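Local coordinates for protein short-chain dehydrogenase/reductase SDR (Burkholderia phymatum, PDB 5IG2) that binds NAD and probably catalyses NAD(P)-dependent oxidation or reduction at CH-OH groups, as a member of the short-chain dehydrogenase/reductase family, at residues S110-V118 with A206-N216; V171-Y179 with V189-A197. All coordinates share one frame; numbering follows the deposited sequence.

Contact 1 (S110-V118 with A206-N216). With NAD (nicotinamide-adenine-dinucleotide), chain F.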
loop_
_atom_site.group_PDB
_atom_site.type_symbol
_atom_site.label_atom_id
_atom_site.label_comp_id
_atom_site.label_asym_id
_atom_site.label_seq_id
_atom_site.Cartn_x
_atom_site.Cartn_y
_atom_site.Cartn_z
ATOM N N SER B 110 -49.599 -6.395 35.903
ATOM C CA SER B 110 -48.416 -6.386 36.753
ATOM C C SER B 110 -48.717 -7.024 38.107
ATOM O O SER B 110 -49.856 -7.047 38.574
ATOM C CB SER B 110 -47.918 -4.960 36.968
ATOM O OG SER B 110 -47.441 -4.376 35.767
ATOM N N SER B 111 -47.670 -7.522 38.751
ATOM C CA SER B 111 -47.821 -8.213 40.021
ATOM C C SER B 111 -47.697 -7.241 41.190
ATOM O O SER B 111 -47.213 -6.114 41.046
ATOM C CB SER B 111 -46.762 -9.304 40.159
ATOM O OG SER B 111 -45.481 -8.698 40.201
ATOM N N ALA B 112 -48.137 -7.701 42.369
ATOM C CA ALA B 112 -47.857 -6.958 43.595
ATOM C C ALA B 112 -46.360 -6.722 43.757
ATOM O O ALA B 112 -45.931 -5.641 44.185
ATOM C CB ALA B 112 -48.417 -7.706 44.810
ATOM N N ASN B 113 -45.547 -7.725 43.413
ATOM C CA ASN B 113 -44.097 -7.570 43.506
ATOM C C ASN B 113 -43.599 -6.454 42.593
ATOM O O ASN B 113 -42.639 -5.748 42.933
ATOM C CB ASN B 113 -43.393 -8.888 43.159
ATOM C CG ASN B 113 -43.375 -9.881 44.312
ATOM O OD1 ASN B 113 -43.715 -9.550 45.451
ATOM N ND2 ASN B 113 -42.963 -11.107 44.018
ATOM N N ASP B 114 -44.214 -6.294 41.417
ATOM C CA ASP B 114 -43.809 -5.210 40.524
ATOM C C ASP B 114 -44.029 -3.855 41.187
ATOM O O ASP B 114 -43.163 -2.972 41.133
ATOM C CB ASP B 114 -44.580 -5.270 39.203
ATOM C CG ASP B 114 -44.223 -6.477 38.348
ATOM O OD1 ASP B 114 -43.107 -7.028 38.482
ATOM O OD2 ASP B 114 -45.089 -6.875 37.532
ATOM N N TRP B 115 -45.204 -3.668 41.795
ATOM C CA TRP B 115 -45.490 -2.423 42.501
ATOM C C TRP B 115 -44.503 -2.200 43.642
ATOM O O TRP B 115 -43.962 -1.102 43.802
ATOM C CB TRP B 115 -46.921 -2.437 43.042
ATOM C CG TRP B 115 -48.001 -2.303 42.011
ATOM C CD1 TRP B 115 -48.657 -3.316 41.372
ATOM C CD2 TRP B 115 -48.582 -1.083 41.531
ATOM N NE1 TRP B 115 -49.590 -2.802 40.503
ATOM C CE2 TRP B 115 -49.569 -1.435 40.584
ATOM C CE3 TRP B 115 -48.360 0.269 41.803
ATOM C CZ2 TRP B 115 -50.335 -0.479 39.907
ATOM C CZ3 TRP B 115 -49.121 1.216 41.127
ATOM C CH2 TRP B 115 -50.094 0.838 40.190
ATOM N N ALA B 116 -44.282 -3.227 44.466
ATOM C CA ALA B 116 -43.366 -3.087 45.595
ATOM C C ALA B 116 -41.950 -2.753 45.132
ATOM O O ALA B 116 -41.245 -1.962 45.774
ATOM C CB ALA B 116 -43.362 -4.370 46.424
ATOM N N TRP B 117 -41.503 -3.367 44.037
ATOM C CA TRP B 117 -40.148 -3.132 43.555
ATOM C C TRP B 117 -39.980 -1.693 43.081
ATOM O O TRP B 117 -39.097 -0.966 43.554
ATOM C CB TRP B 117 -39.827 -4.108 42.423
ATOM C CG TRP B 117 -38.463 -3.906 41.794
ATOM C CD1 TRP B 117 -37.292 -3.624 42.438
ATOM C CD2 TRP B 117 -38.149 -3.967 40.394
ATOM N NE1 TRP B 117 -36.263 -3.522 41.524
ATOM C CE2 TRP B 117 -36.765 -3.724 40.263
ATOM C CE3 TRP B 117 -38.905 -4.209 39.238
ATOM C CZ2 TRP B 117 -36.114 -3.722 39.018
ATOM C CZ3 TRP B 117 -38.261 -4.195 37.996
ATOM C CH2 TRP B 117 -36.876 -3.954 37.899
ATOM N N VAL B 118 -40.836 -1.264 42.149
ATOM C CA VAL B 118 -40.690 0.062 41.552
ATOM C C VAL B 118 -40.891 1.144 42.600
ATOM O O VAL B 118 -40.139 2.124 42.652
ATOM C CB VAL B 118 -41.671 0.238 40.376
ATOM C CG1 VAL B 118 -41.522 1.631 39.753
ATOM C CG2 VAL B 118 -41.452 -0.850 39.338
ATOM N N ALA B 206 -33.518 -2.698 33.817
ATOM C CA ALA B 206 -33.605 -2.627 35.276
ATOM C C ALA B 206 -33.813 -3.998 35.919
ATOM O O ALA B 206 -33.456 -4.192 37.088
ATOM C CB ALA B 206 -34.726 -1.663 35.694
ATOM N N GLU B 207 -34.377 -4.961 35.184
ATOM C CA GLU B 207 -34.609 -6.285 35.757
ATOM C C GLU B 207 -33.333 -6.902 36.300
ATOM O O GLU B 207 -33.409 -7.765 37.182
ATOM C CB GLU B 207 -35.219 -7.234 34.727
ATOM C CG GLU B 207 -36.690 -6.969 34.410
ATOM C CD GLU B 207 -37.639 -7.331 35.558
ATOM O OE1 GLU B 207 -37.245 -8.133 36.439
ATOM O OE2 GLU B 207 -38.778 -6.807 35.573
ATOM N N ARG B 208 -32.167 -6.459 35.806
ATOM C CA ARG B 208 -30.897 -7.020 36.260
ATOM C C ARG B 208 -30.671 -6.777 37.746
ATOM O O ARG B 208 -29.931 -7.537 38.381
ATOM C CB ARG B 208 -29.723 -6.456 35.437
ATOM C CG ARG B 208 -29.279 -5.029 35.809
ATOM C CD ARG B 208 -28.375 -4.376 34.719
ATOM N NE ARG B 208 -27.989 -2.991 35.030
ATOM C CZ ARG B 208 -28.736 -1.911 34.765
ATOM N NH1 ARG B 208 -29.931 -2.032 34.189
ATOM N NH2 ARG B 208 -28.301 -0.694 35.082
ATOM N N VAL B 209 -31.289 -5.737 38.325
ATOM C CA VAL B 209 -31.128 -5.454 39.748
ATOM C C VAL B 209 -32.440 -5.613 40.519
ATOM O O VAL B 209 -32.575 -5.073 41.615
ATOM C CB VAL B 209 -30.516 -4.059 39.995
ATOM C CG1 VAL B 209 -29.063 -4.010 39.534
ATOM C CG2 VAL B 209 -31.357 -2.961 39.342
ATOM N N ARG B 210 -33.412 -6.339 39.976
ATOM C CA ARG B 210 -34.583 -6.667 40.780
ATOM C C ARG B 210 -34.166 -7.676 41.844
ATOM O O ARG B 210 -33.503 -8.671 41.518
ATOM C CB ARG B 210 -35.722 -7.232 39.927
ATOM C CG ARG B 210 -36.973 -7.595 40.742
ATOM C CD ARG B 210 -37.892 -8.581 40.010
ATOM N NE ARG B 210 -38.568 -7.963 38.875
ATOM C CZ ARG B 210 -39.837 -7.565 38.872
ATOM N NH1 ARG B 210 -40.601 -7.731 39.950
ATOM N NH2 ARG B 210 -40.346 -7.005 37.778
ATOM N N PRO B 211 -34.501 -7.449 43.116
ATOM C CA PRO B 211 -34.105 -8.402 44.160
ATOM C C PRO B 211 -34.836 -9.719 43.996
ATOM O O PRO B 211 -35.965 -9.770 43.501
ATOM C CB PRO B 211 -34.510 -7.701 45.461
ATOM C CG PRO B 211 -35.534 -6.738 45.068
ATOM C CD PRO B 211 -35.194 -6.280 43.677
ATOM N N GLU B 212 -34.170 -10.794 44.426
ATOM C CA GLU B 212 -34.720 -12.131 44.224
ATOM C C GLU B 212 -36.078 -12.276 44.895
ATOM O O GLU B 212 -36.976 -12.941 44.363
ATOM C CB GLU B 212 -33.738 -13.184 44.739
ATOM C CG GLU B 212 -34.261 -14.625 44.719
ATOM C CD GLU B 212 -34.267 -15.264 43.327
ATOM O OE1 GLU B 212 -34.857 -16.364 43.179
ATOM O OE2 GLU B 212 -33.682 -14.678 42.387
ATOM N N ALA B 213 -36.260 -11.638 46.052
ATOM C CA ALA B 213 -37.517 -11.782 46.774
ATOM C C ALA B 213 -38.700 -11.179 46.023
ATOM O O ALA B 213 -39.843 -11.551 46.296
ATOM C CB ALA B 213 -37.395 -11.148 48.158
ATOM N N LEU B 214 -38.462 -10.271 45.082
ATOM C CA LEU B 214 -39.543 -9.657 44.328
ATOM C C LEU B 214 -39.657 -10.197 42.907
ATOM O O LEU B 214 -40.346 -9.591 42.080
ATOM C CB LEU B 214 -39.364 -8.140 44.311
ATOM C CG LEU B 214 -39.458 -7.525 45.711
ATOM C CD1 LEU B 214 -39.081 -6.037 45.724
ATOM C CD2 LEU B 214 -40.856 -7.743 46.264
ATOM N N ARG B 215 -39.012 -11.322 42.602
ATOM C CA ARG B 215 -39.139 -11.903 41.276
ATOM C C ARG B 215 -40.560 -12.402 41.027
ATOM O O ARG B 215 -41.321 -12.708 41.954
ATOM C CB ARG B 215 -38.166 -13.058 41.091
ATOM C CG ARG B 215 -36.727 -12.641 41.152
ATOM C CD ARG B 215 -35.887 -13.436 40.176
ATOM N NE ARG B 215 -34.481 -13.432 40.568
ATOM C CZ ARG B 215 -33.654 -12.404 40.397
ATOM N NH1 ARG B 215 -32.391 -12.509 40.793
ATOM N NH2 ARG B 215 -34.084 -11.277 39.835
ATOM N N ASN B 216 -40.910 -12.479 39.745
ATOM C CA ASN B 216 -42.206 -12.979 39.301
ATOM C C ASN B 216 -42.053 -14.426 38.857
ATOM O O ASN B 216 -41.226 -14.728 37.988
ATOM C CB ASN B 216 -42.750 -12.132 38.153
ATOM C CG ASN B 216 -43.054 -10.711 38.575
ATOM O OD1 ASN B 216 -43.674 -10.489 39.617
ATOM N ND2 ASN B 216 -42.610 -9.737 37.775
HETATM P PA NAD F . -29.457 3.133 34.746
HETATM O O1A NAD F . -29.964 1.745 34.768
HETATM O O2A NAD F . -28.322 3.357 33.735
HETATM O O5B NAD F . -28.981 3.660 36.171
HETATM C C5B NAD F . -29.803 3.475 37.339
HETATM C C4B NAD F . -28.935 2.837 38.389
HETATM O O4B NAD F . -29.704 2.659 39.599
HETATM C C3B NAD F . -28.357 1.458 38.026
HETATM O O3B NAD F . -26.938 1.443 38.132
HETATM C C2B NAD F . -28.992 0.514 39.060
HETATM O O2B NAD F . -28.109 -0.526 39.464
HETATM C C1B NAD F . -29.254 1.472 40.213
HETATM N N9A NAD F . -30.263 1.013 41.158
HETATM C C8A NAD F . -31.439 0.367 40.876
HETATM N N7A NAD F . -32.096 -0.034 41.937
HETATM C C5A NAD F . -31.301 0.383 42.994
HETATM C C6A NAD F . -31.432 0.254 44.388
HETATM N N6A NAD F . -32.411 -0.438 44.979
HETATM N N1A NAD F . -30.483 0.820 45.164
HETATM C C2A NAD F . -29.462 1.454 44.573
HETATM N N3A NAD F . -29.216 1.617 43.268
HETATM C C4A NAD F . -30.177 1.048 42.528
HETATM O O3 NAD F . -30.647 4.130 34.407
HETATM P PN NAD F . -30.745 5.725 34.426
HETATM O O1N NAD F . -29.393 6.318 34.585
HETATM O O2N NAD F . -31.567 6.112 33.258
HETATM O O5D NAD F . -31.603 5.914 35.754
HETATM C C5D NAD F . -31.406 7.050 36.623
HETATM C C4D NAD F . -32.751 7.687 36.874
HETATM O O4D NAD F . -33.212 8.374 35.685
HETATM C C3D NAD F . -33.875 6.724 37.275
HETATM O O3D NAD F . -34.617 7.282 38.353
HETATM C C2D NAD F . -34.748 6.676 36.019
HETATM O O2D NAD F . -36.094 6.362 36.350
HETATM C C1D NAD F . -34.578 8.111 35.541
HETATM N N1N NAD F . -34.980 8.409 34.083
HETATM C C2N NAD F . -34.342 7.764 33.089
HETATM C C3N NAD F . -34.653 8.043 31.771
HETATM C C7N NAD F . -33.886 7.488 30.611
HETATM O O7N NAD F . -34.402 7.499 29.482
HETATM N N7N NAD F . -32.728 6.898 30.856
HETATM C C4N NAD F . -35.622 9.003 31.505
HETATM C C5N NAD F . -36.249 9.663 32.548
HETATM C C6N NAD F . -35.918 9.347 33.841
HETATM O O HOH W 1 -33.554 -2.528 42.397
#
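R210 lies across the indole of W117, and the length of its side chain tells most of the contact. R210 CB sits over one face of the W117 six-membered ring, 3.8 Å from the centroid and 20° off the normal, a CH-pi contact; R210 CG follows over the ring fusion, near W117 CD2. A bend at chi3 (-71°) then turns the head toward the helix. NE and NH2 grip E207 side-on, one to each carboxylate oxygen, with R210 NH2 to E207 OE2 at 2.7 Å. NH2 also turns to D114, where it and NH1 meet a single atom end-on: R210 NH2 to D114 OD1 is 2.8 Å. NH1 also donates to the L214 carbonyl O, while CE3 of W117 lies under the guanidinium centre. The group is thus held against rotation, and two carboxylates probably share its charge.

D114 OD1 takes a third bond, from N216 ND2 at 2.8 Å and almost straight (179°), the amide standing perpendicular to the carboxylate. The other end of that amide receives the hydroxyl of S111 (S111 OG to N216 OD1 2.6 Å). N113 ND2 reaches R215 O, and L214 CD1 packs on W117 CB. At the indole edge a water joins W117 NE1 to V209 O.

S111 and D114 form a capping box at the start of helix 112-140: S111 OG accepts from D114 N, and D114 OD2 from S111 N, while OD1 holds the loop. On that loop R208 NH2 donates to O1A of the NAD pyrophosphate (3.0 Å), placing the contact beside the cofactor site of this SDR Rossmann fold.

Contact 2 (V171-Y179 with V189-A197); sequences VVSLTETLY and VGCSLLCPA. With NAD (nicotinamide-adenine-dinucleotide), chain F.
L193 and C191 rise from strand 189-194 into the underside of helix 171-179, and no hydrogen bond crosses between the two segments. The van der Waals contacts come first. L193 CG stands anti to the backbone N (chi1 175°), which lifts its two methyls to the helix: L193 CD2 meets V172 CG1 at 3.7 Å, and L193 CD1 comes near T175 OG1. Two residues back, on the same strand face, C191 SG lies against the helix backbone, 3.6 Å from Y179 N, with Y179 CB and L178 CG beside it. T175 CG2 fills the interval, 3.6 Å from the backbone O of S192.

The polar groups find partners elsewhere: in the helix, in neighbouring strands and loops, and in the second subunit. T175 OG1 donates to V171 O at 2.6 Å, and T175 N reaches that carbonyl from the opposite face; the hydroxyl is also bonded to N148 of strand 144-149. S192 points away from the helix and bonds H145 and the R257 carbonyl. On the outer side, E176 forms a salt bridge with R273 of the second subunit.

Cofactor contacts lie past the strand's C-terminal end, where P196 O comes within 3.3 Å of C5N on the NAD nicotinamide ring.

The axes of 171-179 and 189-194 approach to 8.1 Å, a close fit, and run nearly antiparallel (154°), as expected where a helix returns over the sheet in a right-handed beta-alpha-beta crossover of the Rossmann fold, here strand 144-149, helix 162-185, strand 189-194.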
loop_
_atom_site.group_PDB
_atom_site.type_symbol
_atom_site.label_atom_id
_atom_site.label_comp_id
_atom_site.label_asym_id
_atom_site.label_seq_id
_atom_site.Cartn_x
_atom_site.Cartn_y
_atom_site.Cartn_z
ATOM N N VAL B 171 -42.691 11.310 42.870
ATOM C CA VAL B 171 -41.440 12.054 43.039
ATOM C C VAL B 171 -41.644 13.527 42.695
ATOM O O VAL B 171 -41.159 14.420 43.404
ATOM C CB VAL B 171 -40.315 11.427 42.189
ATOM C CG1 VAL B 171 -39.013 12.285 42.249
ATOM C CG2 VAL B 171 -40.039 10.001 42.639
ATOM N N VAL B 172 -42.375 13.804 41.611
ATOM C CA VAL B 172 -42.627 15.194 41.223
ATOM C C VAL B 172 -43.268 15.965 42.375
ATOM O O VAL B 172 -42.762 17.009 42.809
ATOM C CB VAL B 172 -43.500 15.261 39.958
ATOM C CG1 VAL B 172 -44.014 16.679 39.768
ATOM C CG2 VAL B 172 -42.700 14.827 38.713
ATOM N N SER B 173 -44.386 15.454 42.900
ATOM C CA SER B 173 -45.122 16.213 43.908
ATOM C C SER B 173 -44.388 16.245 45.244
ATOM O O SER B 173 -44.438 17.260 45.954
ATOM C CB SER B 173 -46.519 15.639 44.098
ATOM O OG SER B 173 -47.196 16.390 45.084
ATOM N N LEU B 174 -43.722 15.147 45.628
ATOM C CA LEU B 174 -42.985 15.200 46.886
ATOM C C LEU B 174 -41.874 16.232 46.800
ATOM O O LEU B 174 -41.598 16.934 47.776
ATOM C CB LEU B 174 -42.432 13.823 47.277
ATOM C CG LEU B 174 -41.161 13.218 46.683
ATOM C CD1 LEU B 174 -39.886 13.775 47.314
ATOM C CD2 LEU B 174 -41.187 11.710 46.866
ATOM N N THR B 175 -41.259 16.372 45.622
ATOM C CA THR B 175 -40.175 17.331 45.475
ATOM C C THR B 175 -40.718 18.754 45.421
ATOM O O THR B 175 -40.117 19.675 45.988
ATOM C CB THR B 175 -39.346 16.997 44.226
ATOM O OG1 THR B 175 -38.954 15.609 44.261
ATOM C CG2 THR B 175 -38.073 17.889 44.133
ATOM N N GLU B 176 -41.854 18.952 44.745
ATOM C CA GLU B 176 -42.509 20.254 44.780
ATOM C C GLU B 176 -42.862 20.649 46.207
ATOM O O GLU B 176 -42.706 21.815 46.595
ATOM C CB GLU B 176 -43.767 20.243 43.905
ATOM C CG GLU B 176 -43.490 20.188 42.403
ATOM C CD GLU B 176 -44.758 20.017 41.572
ATOM O OE1 GLU B 176 -45.847 19.820 42.157
ATOM O OE2 GLU B 176 -44.668 20.101 40.327
ATOM N N THR B 177 -43.353 19.692 47.002
ATOM C CA THR B 177 -43.685 20.001 48.388
ATOM C C THR B 177 -42.436 20.305 49.193
ATOM O O THR B 177 -42.434 21.222 50.024
ATOM C CB THR B 177 -44.439 18.849 49.039
ATOM O OG1 THR B 177 -45.489 18.413 48.172
ATOM C CG2 THR B 177 -45.029 19.327 50.365
ATOM N N LEU B 178 -41.372 19.530 48.971
ATOM C CA LEU B 178 -40.112 19.784 49.656
ATOM C C LEU B 178 -39.606 21.192 49.364
ATOM O O LEU B 178 -39.043 21.853 50.248
ATOM C CB LEU B 178 -39.081 18.741 49.230
ATOM C CG LEU B 178 -37.657 18.879 49.775
ATOM C CD1 LEU B 178 -37.647 18.710 51.292
ATOM C CD2 LEU B 178 -36.731 17.863 49.083
ATOM N N TYR B 179 -39.807 21.668 48.127
ATOM C CA TYR B 179 -39.407 23.028 47.778
ATOM C C TYR B 179 -40.069 24.039 48.703
ATOM O O TYR B 179 -39.414 24.953 49.221
ATOM C CB TYR B 179 -39.750 23.318 46.313
ATOM C CG TYR B 179 -39.524 24.763 45.910
ATOM C CD1 TYR B 179 -40.530 25.713 46.078
ATOM C CD2 TYR B 179 -38.298 25.185 45.379
ATOM C CE1 TYR B 179 -40.335 27.038 45.731
ATOM C CE2 TYR B 179 -38.093 26.519 45.029
ATOM C CZ TYR B 179 -39.123 27.436 45.206
ATOM O OH TYR B 179 -38.961 28.757 44.858
ATOM N N VAL B 189 -30.740 25.336 52.409
ATOM C CA VAL B 189 -30.905 24.079 51.690
ATOM C C VAL B 189 -32.037 24.251 50.686
ATOM O O VAL B 189 -33.118 24.740 51.033
ATOM C CB VAL B 189 -31.189 22.917 52.661
ATOM C CG1 VAL B 189 -31.237 21.605 51.923
ATOM C CG2 VAL B 189 -30.134 22.862 53.764
ATOM N N GLY B 190 -31.786 23.862 49.438
ATOM C CA GLY B 190 -32.780 23.964 48.384
ATOM C C GLY B 190 -32.961 22.646 47.659
ATOM O O GLY B 190 -32.375 21.640 48.066
ATOM N N CYS B 191 -33.763 22.619 46.595
ATOM C CA CYS B 191 -33.938 21.360 45.886
ATOM C C CYS B 191 -34.344 21.616 44.438
ATOM O O CYS B 191 -34.794 22.708 44.081
ATOM C CB CYS B 191 -34.955 20.468 46.605
ATOM S SG CYS B 191 -36.647 21.090 46.613
ATOM N N SER B 192 -34.155 20.592 43.603
ATOM C CA SER B 192 -34.514 20.649 42.193
ATOM C C SER B 192 -35.122 19.320 41.765
ATOM O O SER B 192 -34.910 18.277 42.390
ATOM C CB SER B 192 -33.312 20.957 41.288
ATOM O OG SER B 192 -32.716 22.212 41.594
ATOM N N LEU B 193 -35.851 19.369 40.657
ATOM C CA LEU B 193 -36.611 18.236 40.151
ATOM C C LEU B 193 -36.192 17.999 38.706
ATOM O O LEU B 193 -36.461 18.835 37.838
ATOM C CB LEU B 193 -38.114 18.513 40.259
ATOM C CG LEU B 193 -39.088 17.478 39.670
ATOM C CD1 LEU B 193 -38.953 16.128 40.382
ATOM C CD2 LEU B 193 -40.526 18.002 39.714
ATOM N N LEU B 194 -35.566 16.851 38.441
ATOM C CA LEU B 194 -35.039 16.522 37.117
ATOM C C LEU B 194 -36.024 15.627 36.362
ATOM O O LEU B 194 -36.351 14.529 36.829
ATOM C CB LEU B 194 -33.678 15.841 37.248
ATOM C CG LEU B 194 -33.026 15.328 35.968
ATOM C CD1 LEU B 194 -32.746 16.484 35.017
ATOM C CD2 LEU B 194 -31.742 14.595 36.306
ATOM N N CYS B 195 -36.470 16.082 35.180
ATOM C CA CYS B 195 -37.505 15.396 34.394
ATOM C C CYS B 195 -37.065 15.169 32.951
ATOM O O CYS B 195 -37.526 15.868 32.031
ATOM C CB CYS B 195 -38.811 16.191 34.414
ATOM S SG CYS B 195 -39.537 16.407 36.066
ATOM N N PRO B 196 -36.203 14.183 32.705
ATOM C CA PRO B 196 -35.720 13.933 31.345
ATOM C C PRO B 196 -36.660 13.045 30.545
ATOM O O PRO B 196 -37.474 12.300 31.090
ATOM C CB PRO B 196 -34.381 13.209 31.566
ATOM C CG PRO B 196 -34.128 13.260 33.050
ATOM C CD PRO B 196 -35.468 13.379 33.689
ATOM N N ALA B 197 -36.529 13.154 29.218
ATOM C CA ALA B 197 -37.093 12.180 28.297
ATOM C C ALA B 197 -36.050 11.090 28.050
ATOM O O ALA B 197 -35.032 11.009 28.743
ATOM C CB ALA B 197 -37.543 12.858 27.004
HETATM P PA NAD F . -29.457 3.133 34.746
HETATM O O1A NAD F . -29.964 1.745 34.768
HETATM O O2A NAD F . -28.322 3.357 33.735
HETATM O O5B NAD F . -28.981 3.660 36.171
HETATM C C5B NAD F . -29.803 3.475 37.339
HETATM C C4B NAD F . -28.935 2.837 38.389
HETATM O O4B NAD F . -29.704 2.659 39.599
HETATM C C3B NAD F . -28.357 1.458 38.026
HETATM O O3B NAD F . -26.938 1.443 38.132
HETATM C C2B NAD F . -28.992 0.514 39.060
HETATM O O2B NAD F . -28.109 -0.526 39.464
HETATM C C1B NAD F . -29.254 1.472 40.213
HETATM N N9A NAD F . -30.263 1.013 41.158
HETATM C C8A NAD F . -31.439 0.367 40.876
HETATM N N7A NAD F . -32.096 -0.034 41.937
HETATM C C5A NAD F . -31.301 0.383 42.994
HETATM C C6A NAD F . -31.432 0.254 44.388
HETATM N N6A NAD F . -32.411 -0.438 44.979
HETATM N N1A NAD F . -30.483 0.820 45.164
HETATM C C2A NAD F . -29.462 1.454 44.573
HETATM N N3A NAD F . -29.216 1.617 43.268
HETATM C C4A NAD F . -30.177 1.048 42.528
HETATM O O3 NAD F . -30.647 4.130 34.407
HETATM P PN NAD F . -30.745 5.725 34.426
HETATM O O1N NAD F . -29.393 6.318 34.585
HETATM O O2N NAD F . -31.567 6.112 33.258
HETATM O O5D NAD F . -31.603 5.914 35.754
HETATM C C5D NAD F . -31.406 7.050 36.623
HETATM C C4D NAD F . -32.751 7.687 36.874
HETATM O O4D NAD F . -33.212 8.374 35.685
HETATM C C3D NAD F . -33.875 6.724 37.275
HETATM O O3D NAD F . -34.617 7.282 38.353
HETATM C C2D NAD F . -34.748 6.676 36.019
HETATM O O2D NAD F . -36.094 6.362 36.350
HETATM C C1D NAD F . -34.578 8.111 35.541
HETATM N N1N NAD F . -34.980 8.409 34.083
HETATM C C2N NAD F . -34.342 7.764 33.089
HETATM C C3N NAD F . -34.653 8.043 31.771
HETATM C C7N NAD F . -33.886 7.488 30.611
HETATM O O7N NAD F . -34.402 7.499 29.482
HETATM N N7N NAD F . -32.728 6.898 30.856
HETATM C C4N NAD F . -35.622 9.003 31.505
HETATM C C5N NAD F . -36.249 9.663 32.548
HETATM C C6N NAD F . -35.918 9.347 33.841
#

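Contact 2 is buried in the fold, a helix laid on the central parallel sheet; contact 1 is partly exposed and farther from the chain centre, joining the start of helix 112-140 to the irregular chain after strand 189-194. Their chemistry follows: methyls and a thiol fill contact 2, whereas contact 1 is knit by charges and amides around an indole. Both segments of contact 2 fall in sequence between those of contact 1, and the contact centres are about 25 Å apart. NAD connects them, with 206-216 at its adenosine and pyrophosphate and 189-197 at its nicotinamide. Each contact also borders the second subunit, through packing in contact 1 and additionally through polar bonds in contact 2.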